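Local coordinates for Oxidored_FMN domain-containing protein ([Pseudomonas] geniculata N1, PDB 6L6J) that acts as a 6-hydroxypseudooxynicotine amine oxidase, a flavoprotein that binds FMN, a [4Fe-4S] cluster and ADP, at residues 58-63 against 72-77; 65-70 against 104-109; 30-35 against 352-357. All blocks are in the same frame, centred on the assembly; numbering follows the deposited sequence.

Interaction 1 of 3, residues 58-63 against 72-77; sequences LEETMI and LPDPRM. With FMN (flavin mononucleotide), chain B; SO4 (sulfate ion), chain G.
Pro75 supplies the main apolar surface of this contact, its ring crossing the side chains of both Glu59 and Thr61 at about a right angle. Pro75 CD lies 3.5 Å from Glu59 CD, and Pro75 CB comes within 3.4 Å of Thr61 OG1. That hydroxyl sits beside its own backbone N and donates to Glu59 O (2.8 Å), while Thr61 CG2 runs alongside Met77 CB at 3.7 Å. Met62 and Arg76 form a single beta bridge: Met62 N donates to Pro75 O (3.2 Å) from above the carbonyl plane, and Met62 O accepts a nearly straight bond from Met77 N (3.0 Å, 174°). With CG in the crowded position (chi1 52°) and the chain then extended, Glu60 brings OE2 to 2.6 Å from Asp74 OD2. The two carboxylates stand 81° apart, and one of these acids probably holds a proton. Glu60 OE2 is hydrogen-bonded to His69, and Glu60 N makes a weak bond to FMN O4 (3.4 Å); Glu59 forms a salt bridge with Arg45. Strand 55-62 pairs with barrel strand 99-105, while Leu58 and Met77 rest on Leu86 of helix 83-94, and Met77 also reaches Ala159 of helix 142-162.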
# COMPACT_ATOMS: atom_id res chain seq x y z
N LEU A 58 -13.37 3.15 -9.80
CA LEU A 58 -13.82 2.31 -8.66
C LEU A 58 -13.18 0.95 -8.82
O LEU A 58 -12.92 0.55 -9.98
CB LEU A 58 -15.35 2.25 -8.59
CG LEU A 58 -15.93 3.09 -7.47
CD1 LEU A 58 -15.35 4.50 -7.46
CD2 LEU A 58 -17.46 3.13 -7.55
N GLU A 59 -12.89 0.33 -7.67
CA GLU A 59 -12.18 -0.96 -7.50
C GLU A 59 -13.08 -2.11 -8.01
O GLU A 59 -14.16 -1.82 -8.59
CB GLU A 59 -11.81 -1.16 -6.03
CG GLU A 59 -13.01 -1.31 -5.09
CD GLU A 59 -13.33 -0.10 -4.21
OE1 GLU A 59 -13.36 1.03 -4.76
OE2 GLU A 59 -13.58 -0.27 -2.97
N GLU A 60 -12.64 -3.36 -7.79
CA GLU A 60 -13.37 -4.57 -8.24
C GLU A 60 -14.84 -4.44 -7.83
O GLU A 60 -15.13 -4.40 -6.65
CB GLU A 60 -12.71 -5.86 -7.73
CG GLU A 60 -12.45 -5.92 -6.24
CD GLU A 60 -11.97 -7.30 -5.80
OE1 GLU A 60 -11.45 -8.07 -6.67
OE2 GLU A 60 -12.12 -7.60 -4.59
N THR A 61 -15.74 -4.29 -8.81
CA THR A 61 -17.18 -4.05 -8.58
C THR A 61 -17.94 -5.33 -8.95
O THR A 61 -18.03 -5.64 -10.16
CB THR A 61 -17.64 -2.82 -9.36
OG1 THR A 61 -16.91 -1.75 -8.77
CG2 THR A 61 -19.13 -2.59 -9.31
N MET A 62 -18.45 -6.05 -7.96
CA MET A 62 -18.89 -7.45 -8.14
C MET A 62 -20.12 -7.49 -9.05
O MET A 62 -21.11 -6.78 -8.74
CB MET A 62 -19.22 -8.07 -6.78
CG MET A 62 -18.00 -8.11 -5.87
SD MET A 62 -16.68 -9.12 -6.58
CE MET A 62 -15.53 -7.90 -7.19
N ILE A 63 -20.09 -8.32 -10.08
CA ILE A 63 -21.20 -8.42 -11.09
C ILE A 63 -22.27 -9.44 -10.71
O ILE A 63 -23.25 -9.54 -11.46
CB ILE A 63 -20.62 -8.73 -12.48
CG1 ILE A 63 -20.04 -10.14 -12.56
CG2 ILE A 63 -19.60 -7.67 -12.85
CD1 ILE A 63 -19.90 -10.64 -13.98
N LEU A 72 -13.86 -8.67 2.81
CA LEU A 72 -13.50 -7.35 2.21
C LEU A 72 -14.76 -6.68 1.62
O LEU A 72 -15.42 -7.25 0.76
CB LEU A 72 -12.41 -7.55 1.14
CG LEU A 72 -12.08 -6.34 0.26
CD1 LEU A 72 -11.55 -5.17 1.07
CD2 LEU A 72 -11.11 -6.72 -0.85
N PRO A 73 -15.16 -5.48 2.09
CA PRO A 73 -16.29 -4.77 1.50
C PRO A 73 -15.91 -4.06 0.18
O PRO A 73 -15.01 -3.24 0.21
CB PRO A 73 -16.71 -3.75 2.56
CG PRO A 73 -15.50 -3.56 3.45
CD PRO A 73 -14.60 -4.76 3.24
N ASP A 74 -16.63 -4.40 -0.90
CA ASP A 74 -16.43 -3.93 -2.29
C ASP A 74 -17.69 -3.24 -2.80
O ASP A 74 -18.78 -3.49 -2.28
CB ASP A 74 -16.15 -5.10 -3.23
CG ASP A 74 -14.72 -5.55 -3.19
OD1 ASP A 74 -13.90 -4.78 -2.61
OD2 ASP A 74 -14.43 -6.67 -3.73
N PRO A 75 -17.60 -2.39 -3.84
CA PRO A 75 -18.77 -1.97 -4.60
C PRO A 75 -19.46 -3.18 -5.23
O PRO A 75 -18.78 -4.16 -5.46
CB PRO A 75 -18.23 -1.05 -5.70
CG PRO A 75 -16.91 -0.60 -5.17
CD PRO A 75 -16.38 -1.75 -4.34
N ARG A 76 -20.75 -3.06 -5.51
CA ARG A 76 -21.56 -4.12 -6.17
C ARG A 76 -22.42 -3.50 -7.27
O ARG A 76 -22.94 -2.38 -7.09
CB ARG A 76 -22.45 -4.82 -5.13
CG ARG A 76 -21.69 -5.46 -3.98
CD ARG A 76 -22.47 -5.40 -2.67
NE ARG A 76 -22.12 -6.50 -1.80
CZ ARG A 76 -22.93 -7.10 -0.95
NH1 ARG A 76 -24.20 -6.72 -0.84
NH2 ARG A 76 -22.48 -8.13 -0.24
N MET A 77 -22.58 -4.22 -8.38
CA MET A 77 -23.41 -3.78 -9.52
C MET A 77 -24.20 -4.98 -10.04
O MET A 77 -24.41 -5.07 -11.25
CB MET A 77 -22.51 -3.16 -10.61
CG MET A 77 -23.21 -2.18 -11.54
SD MET A 77 -23.72 -0.68 -10.70
CE MET A 77 -22.49 0.43 -11.35
N1 FMN B . -6.05 -3.52 -8.81
C2 FMN B . -7.25 -3.98 -9.29
O2 FMN B . -7.29 -4.32 -10.48
N3 FMN B . -8.38 -4.05 -8.58
C4 FMN B . -8.41 -3.66 -7.30
O4 FMN B . -9.45 -3.73 -6.64
C4A FMN B . -7.15 -3.17 -6.67
N5 FMN B . -7.11 -2.78 -5.38
C5A FMN B . -5.96 -2.27 -4.88
C6 FMN B . -5.93 -1.79 -3.57
C7 FMN B . -4.75 -1.26 -3.08
C7M FMN B . -4.72 -0.81 -1.67
C8 FMN B . -3.55 -1.16 -3.92
C8M FMN B . -2.26 -0.62 -3.39
C9 FMN B . -3.56 -1.62 -5.21
C9A FMN B . -4.72 -2.17 -5.74
N10 FMN B . -4.77 -2.61 -7.07
C10 FMN B . -5.96 -3.11 -7.54
C1' FMN B . -3.59 -2.54 -7.99
C2' FMN B . -3.43 -1.14 -8.55
O2' FMN B . -4.54 -0.91 -9.40
C3' FMN B . -2.17 -0.97 -9.35
O3' FMN B . -2.24 -1.81 -10.50
C4' FMN B . -0.89 -1.27 -8.57
O4' FMN B . -0.96 -0.69 -7.25
C5' FMN B . 0.34 -0.79 -9.33
O5' FMN B . 0.25 0.62 -9.47
P FMN B . 0.96 1.61 -8.41
O1P FMN B . 2.45 1.34 -8.53
O2P FMN B . 0.53 2.96 -8.89
O3P FMN B . 0.39 1.23 -7.06
S SO4 G . -27.40 -7.44 1.36
O1 SO4 G . -27.87 -6.29 0.60
O2 SO4 G . -28.52 -8.12 1.95
O3 SO4 G . -26.70 -8.35 0.49
O4 SO4 G . -26.51 -7.01 2.40
O HOH W 1 -12.92 -2.29 -1.41

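Interaction 2 of 3, residues 65-70 against 104-109; sequences ETSDHA and LAHAGA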
# COMPACT_ATOMS: atom_id res chain seq x y z
N GLU A 65 -23.60 -12.39 -7.09
CA GLU A 65 -23.51 -12.92 -5.69
C GLU A 65 -22.47 -14.05 -5.57
O GLU A 65 -21.94 -14.29 -4.44
CB GLU A 65 -24.90 -13.39 -5.24
CG GLU A 65 -25.96 -12.29 -5.24
CD GLU A 65 -26.82 -12.13 -6.50
OE1 GLU A 65 -26.26 -12.12 -7.63
OE2 GLU A 65 -28.07 -12.00 -6.34
N THR A 66 -22.20 -14.74 -6.68
CA THR A 66 -21.17 -15.81 -6.80
C THR A 66 -19.75 -15.21 -6.82
O THR A 66 -18.78 -16.01 -6.89
CB THR A 66 -21.40 -16.66 -8.06
OG1 THR A 66 -21.32 -15.87 -9.25
CG2 THR A 66 -22.72 -17.39 -8.04
N SER A 67 -19.61 -13.88 -6.78
CA SER A 67 -18.28 -13.22 -6.81
C SER A 67 -18.10 -12.29 -5.60
O SER A 67 -18.62 -11.16 -5.66
CB SER A 67 -18.08 -12.47 -8.09
OG SER A 67 -16.90 -11.69 -8.02
N ASP A 68 -17.34 -12.71 -4.59
CA ASP A 68 -16.80 -11.77 -3.57
C ASP A 68 -15.47 -12.25 -2.98
O ASP A 68 -15.09 -13.42 -3.18
CB ASP A 68 -17.80 -11.49 -2.45
CG ASP A 68 -18.21 -12.68 -1.62
OD1 ASP A 68 -17.31 -13.38 -1.09
OD2 ASP A 68 -19.44 -12.90 -1.51
N HIS A 69 -14.77 -11.33 -2.34
CA HIS A 69 -13.57 -11.56 -1.51
C HIS A 69 -13.94 -11.28 -0.05
O HIS A 69 -13.09 -10.72 0.70
CB HIS A 69 -12.41 -10.70 -2.04
CG HIS A 69 -11.92 -11.14 -3.38
ND1 HIS A 69 -12.12 -10.40 -4.51
CD2 HIS A 69 -11.30 -12.26 -3.78
CE1 HIS A 69 -11.63 -11.04 -5.55
NE2 HIS A 69 -11.13 -12.17 -5.13
N ALA A 70 -15.19 -11.61 0.35
CA ALA A 70 -15.67 -11.47 1.74
C ALA A 70 -14.61 -12.01 2.68
O ALA A 70 -14.05 -13.08 2.45
CB ALA A 70 -16.98 -12.19 1.94
N LEU A 104 -15.83 -3.49 -13.20
CA LEU A 104 -16.78 -4.64 -13.18
C LEU A 104 -15.96 -5.92 -13.16
O LEU A 104 -15.11 -6.09 -14.04
CB LEU A 104 -17.69 -4.57 -14.40
CG LEU A 104 -18.75 -3.46 -14.34
CD1 LEU A 104 -19.74 -3.61 -15.50
CD2 LEU A 104 -19.49 -3.45 -13.00
N ALA A 105 -16.20 -6.76 -12.15
CA ALA A 105 -15.32 -7.90 -11.77
C ALA A 105 -16.16 -9.14 -11.45
O ALA A 105 -17.18 -9.00 -10.78
CB ALA A 105 -14.49 -7.50 -10.58
N HIS A 106 -15.70 -10.31 -11.89
CA HIS A 106 -16.18 -11.62 -11.39
C HIS A 106 -14.96 -12.44 -10.98
O HIS A 106 -14.11 -12.68 -11.86
CB HIS A 106 -17.08 -12.36 -12.39
CG HIS A 106 -17.80 -13.50 -11.74
ND1 HIS A 106 -17.12 -14.60 -11.22
CD2 HIS A 106 -19.10 -13.69 -11.45
CE1 HIS A 106 -17.98 -15.43 -10.68
NE2 HIS A 106 -19.20 -14.88 -10.78
N ALA A 107 -14.91 -12.86 -9.71
CA ALA A 107 -13.69 -13.30 -9.01
C ALA A 107 -13.36 -14.76 -9.37
O ALA A 107 -12.29 -15.23 -8.99
CB ALA A 107 -13.86 -13.09 -7.52
N GLY A 108 -14.26 -15.46 -10.06
CA GLY A 108 -14.11 -16.90 -10.33
C GLY A 108 -13.60 -17.64 -9.09
O GLY A 108 -14.30 -17.63 -8.06
N ALA A 109 -12.42 -18.25 -9.18
CA ALA A 109 -11.84 -19.17 -8.18
C ALA A 109 -10.80 -18.43 -7.33
O ALA A 109 -9.75 -19.03 -7.04
CB ALA A 109 -11.25 -20.36 -8.90
O HOH W 2 -16.66 -17.10 -8.41
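The imidazole of His106 is held at one face and at both nitrogens. Ser67 CB sits squarely over the ring, 3.6 Å from the centroid of His106 and only 6° off the normal, a CH-pi contact. In the ring plane, Thr66 OG1 meets His106 NE2 in a 2.8 Å hydrogen bond whose donor could be either atom, and Gly108 N donates to His106 ND1 at 3.2 Å. Bonds at both ring nitrogens fix its rotation; CG anti to the backbone N (chi1 -166°) swings it beneath Ser67. An alanine in place of His106 would remove the ring that Thr66 OG1, Gly108 N and Ser67 CB meet, and would probably leave the loop less firmly seated. The fold is a TIM barrel, and the contact lies at the C-terminal ends of its second and third strands: the loop that follows strand 55-62 drops onto the chain leaving strand 99-105. Ser67 OG, anti to its own N, accepts from Ala107 N at 2.9 Å with a bent angle of 141°, though the position of this hydroxyl is less certain. Beyond it, Ala107 CB approaches the His69 ring obliquely, 3.6 Å from His69 CE1, while the His69 nitrogens bond to Ser110 and Glu60. Asp68 OD1 closes an Asx turn by accepting from Ala70 N, and its carboxylate also takes the backbone amides of Ile114 and Tyr115.

Interaction 3 of 3, residues 30-35 against 352-357; sequences ATAMGM and AEVMTS. With FMN (flavin mononucleotide), chain B.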
# COMPACT_ATOMS: atom_id res chain seq x y z
N ALA A 30 -8.89 -1.00 -4.52
CA ALA A 30 -9.84 -1.22 -3.41
C ALA A 30 -9.51 -0.26 -2.27
O ALA A 30 -8.32 0.01 -2.06
CB ALA A 30 -9.80 -2.64 -2.92
N THR A 31 -10.54 0.21 -1.58
CA THR A 31 -10.41 1.11 -0.40
C THR A 31 -10.92 0.41 0.86
O THR A 31 -10.75 1.02 1.95
CB THR A 31 -11.15 2.43 -0.66
OG1 THR A 31 -12.38 2.08 -1.28
CG2 THR A 31 -10.34 3.38 -1.52
N ALA A 32 -11.52 -0.78 0.72
CA ALA A 32 -12.15 -1.57 1.81
C ALA A 32 -13.24 -0.76 2.53
O ALA A 32 -13.42 -0.97 3.73
CB ALA A 32 -11.10 -2.04 2.77
N MET A 33 -13.86 0.17 1.83
CA MET A 33 -15.18 0.77 2.14
C MET A 33 -16.11 0.28 1.04
O MET A 33 -15.73 0.43 -0.17
CB MET A 33 -15.16 2.30 2.07
CG MET A 33 -13.89 2.93 2.58
SD MET A 33 -13.40 4.35 1.57
CE MET A 33 -12.00 4.92 2.53
N GLY A 34 -17.25 -0.30 1.38
CA GLY A 34 -18.13 -0.87 0.34
C GLY A 34 -19.35 0.00 0.14
O GLY A 34 -19.22 1.24 0.30
N MET A 35 -20.49 -0.64 -0.11
CA MET A 35 -21.83 -0.00 -0.08
C MET A 35 -22.19 0.28 1.37
O MET A 35 -23.03 1.16 1.64
CB MET A 35 -22.88 -0.92 -0.71
CG MET A 35 -22.45 -1.46 -2.06
SD MET A 35 -21.68 -0.17 -3.09
CE MET A 35 -23.13 0.42 -3.98
N ALA A 352 -1.87 -3.44 3.22
CA ALA A 352 -1.95 -4.26 4.45
C ALA A 352 -3.37 -4.18 5.01
O ALA A 352 -3.97 -5.24 5.28
CB ALA A 352 -0.91 -3.83 5.46
N GLU A 353 -3.89 -2.96 5.18
CA GLU A 353 -5.23 -2.76 5.76
C GLU A 353 -6.20 -3.49 4.84
O GLU A 353 -6.92 -4.38 5.31
CB GLU A 353 -5.54 -1.28 5.92
CG GLU A 353 -4.71 -0.58 6.98
CD GLU A 353 -4.74 -1.27 8.34
OE1 GLU A 353 -3.70 -1.22 9.03
OE2 GLU A 353 -5.79 -1.88 8.69
N VAL A 354 -6.12 -3.19 3.55
CA VAL A 354 -7.06 -3.75 2.53
C VAL A 354 -6.99 -5.28 2.59
O VAL A 354 -8.06 -5.93 2.48
CB VAL A 354 -6.81 -3.19 1.12
CG1 VAL A 354 -7.65 -3.89 0.06
CG2 VAL A 354 -7.04 -1.69 1.10
N MET A 355 -5.84 -5.88 2.87
CA MET A 355 -5.81 -7.36 2.89
C MET A 355 -6.17 -7.96 4.23
O MET A 355 -6.37 -9.17 4.26
CB MET A 355 -4.52 -7.97 2.36
CG MET A 355 -4.89 -8.78 1.16
SD MET A 355 -3.59 -9.58 0.43
CE MET A 355 -3.92 -11.28 0.91
N THR A 356 -6.35 -7.14 5.26
CA THR A 356 -7.05 -7.51 6.51
C THR A 356 -8.49 -7.00 6.44
O THR A 356 -9.09 -6.78 7.52
CB THR A 356 -6.33 -6.94 7.74
OG1 THR A 356 -6.54 -5.52 7.71
CG2 THR A 356 -4.86 -7.30 7.81
N SER A 357 -9.01 -6.77 5.22
CA SER A 357 -10.41 -6.33 4.95
C SER A 357 -10.81 -5.13 5.82
O SER A 357 -11.96 -5.09 6.23
CB SER A 357 -11.37 -7.45 5.18
OG SER A 357 -10.88 -8.67 4.64
N1 FMN B . -6.05 -3.52 -8.81
C2 FMN B . -7.25 -3.98 -9.29
O2 FMN B . -7.29 -4.32 -10.48
N3 FMN B . -8.38 -4.05 -8.58
C4 FMN B . -8.41 -3.66 -7.30
O4 FMN B . -9.45 -3.73 -6.64
C4A FMN B . -7.15 -3.17 -6.67
N5 FMN B . -7.11 -2.78 -5.38
C5A FMN B . -5.96 -2.27 -4.88
C6 FMN B . -5.93 -1.79 -3.57
C7 FMN B . -4.75 -1.26 -3.08
C7M FMN B . -4.72 -0.81 -1.67
C8 FMN B . -3.55 -1.16 -3.92
C8M FMN B . -2.26 -0.62 -3.39
C9 FMN B . -3.56 -1.62 -5.21
C9A FMN B . -4.72 -2.17 -5.74
N10 FMN B . -4.77 -2.61 -7.07
C10 FMN B . -5.96 -3.11 -7.54
C1' FMN B . -3.59 -2.54 -7.99
C2' FMN B . -3.43 -1.14 -8.55
O2' FMN B . -4.54 -0.91 -9.40
C3' FMN B . -2.17 -0.97 -9.35
O3' FMN B . -2.24 -1.81 -10.50
C4' FMN B . -0.89 -1.27 -8.57
O4' FMN B . -0.96 -0.69 -7.25
C5' FMN B . 0.34 -0.79 -9.33
O5' FMN B . 0.25 0.62 -9.47
P FMN B . 0.96 1.61 -8.41
O1P FMN B . 2.45 1.34 -8.53
O2P FMN B . 0.53 2.96 -8.89
O3P FMN B . 0.39 1.23 -7.06
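Val354 carries this contact almost alone, projecting from the last turn of helix 349-355 between the loop 30-35 and the flavin. Its CB points at the loop but makes no close approach itself; the two methyls divide the work. CG1, anti to the backbone N (chi1 173°), meets the methyl of Ala30, with Val354 CG1 and Ala30 CB 3.9 Å apart. CG2, beside the backbone N, lies 3.7 Å from the C7M methyl of FMN and 3.8 Å from Ala30 O, so a single branch touches cofactor and loop together. On its other flank Val354 CG2 is 4.4 Å from Ala32 CB, a looser apolar contact. Ala30 is a flavin-binding residue in its own right: its N stands 2.7 Å from FMN N5, and its methyl also faces that atom.

The loop follows strand 24-26, the first of the TIM barrel, whereas the helix begins next to the iron-sulfur cluster, one of whose ligands, Cys350, lies one turn before Val354. The contact therefore joins the mouth of the barrel to the cluster-binding region along the flavin edge from N5 to the C7M methyl. The helix ends at Met355, in a Schellman motif. Ser357, with positive phi, is the C-prime residue; its N bonds to Val354 O at 3.0 Å, and Ser358 N reaches back to Glu353 O. Thr356 OG1 donates to a lone pair of the same Glu353 O at 2.7 Å, in the carbonyl plane, while Thr356 N binds this oxygen too. The turn brings Ser357 back to the loop beside Ala32 CB and against Pro71, and Ala32 also touches Leu72. On the far side of the helix end, Met355 and Thr356 pack against helix 561-564.

All three contacts are buried, interaction 3 lying closest to the centre of the chain although it ends in partly exposed residues at the helix terminus. Interactions 1 and 2 share the neighbouring barrel strands 55-62 and 99-105; their loop segments belong to one connection, and they meet through Glu60 OE2 and His69 ND1. Interaction 3 brings together elements far apart in sequence and buries less surface. Interaction 1 combines backbone bridging with two closely spaced acids, interaction 2 relies on imidazole and hydroxyl groups, and interaction 3 is made of small aliphatic groups. FMN touches interaction 1 at O4, and interaction 3 at N5 and C7M; a weak hydrogen bond between Thr31 OG1 and Glu59 OE2 links the two.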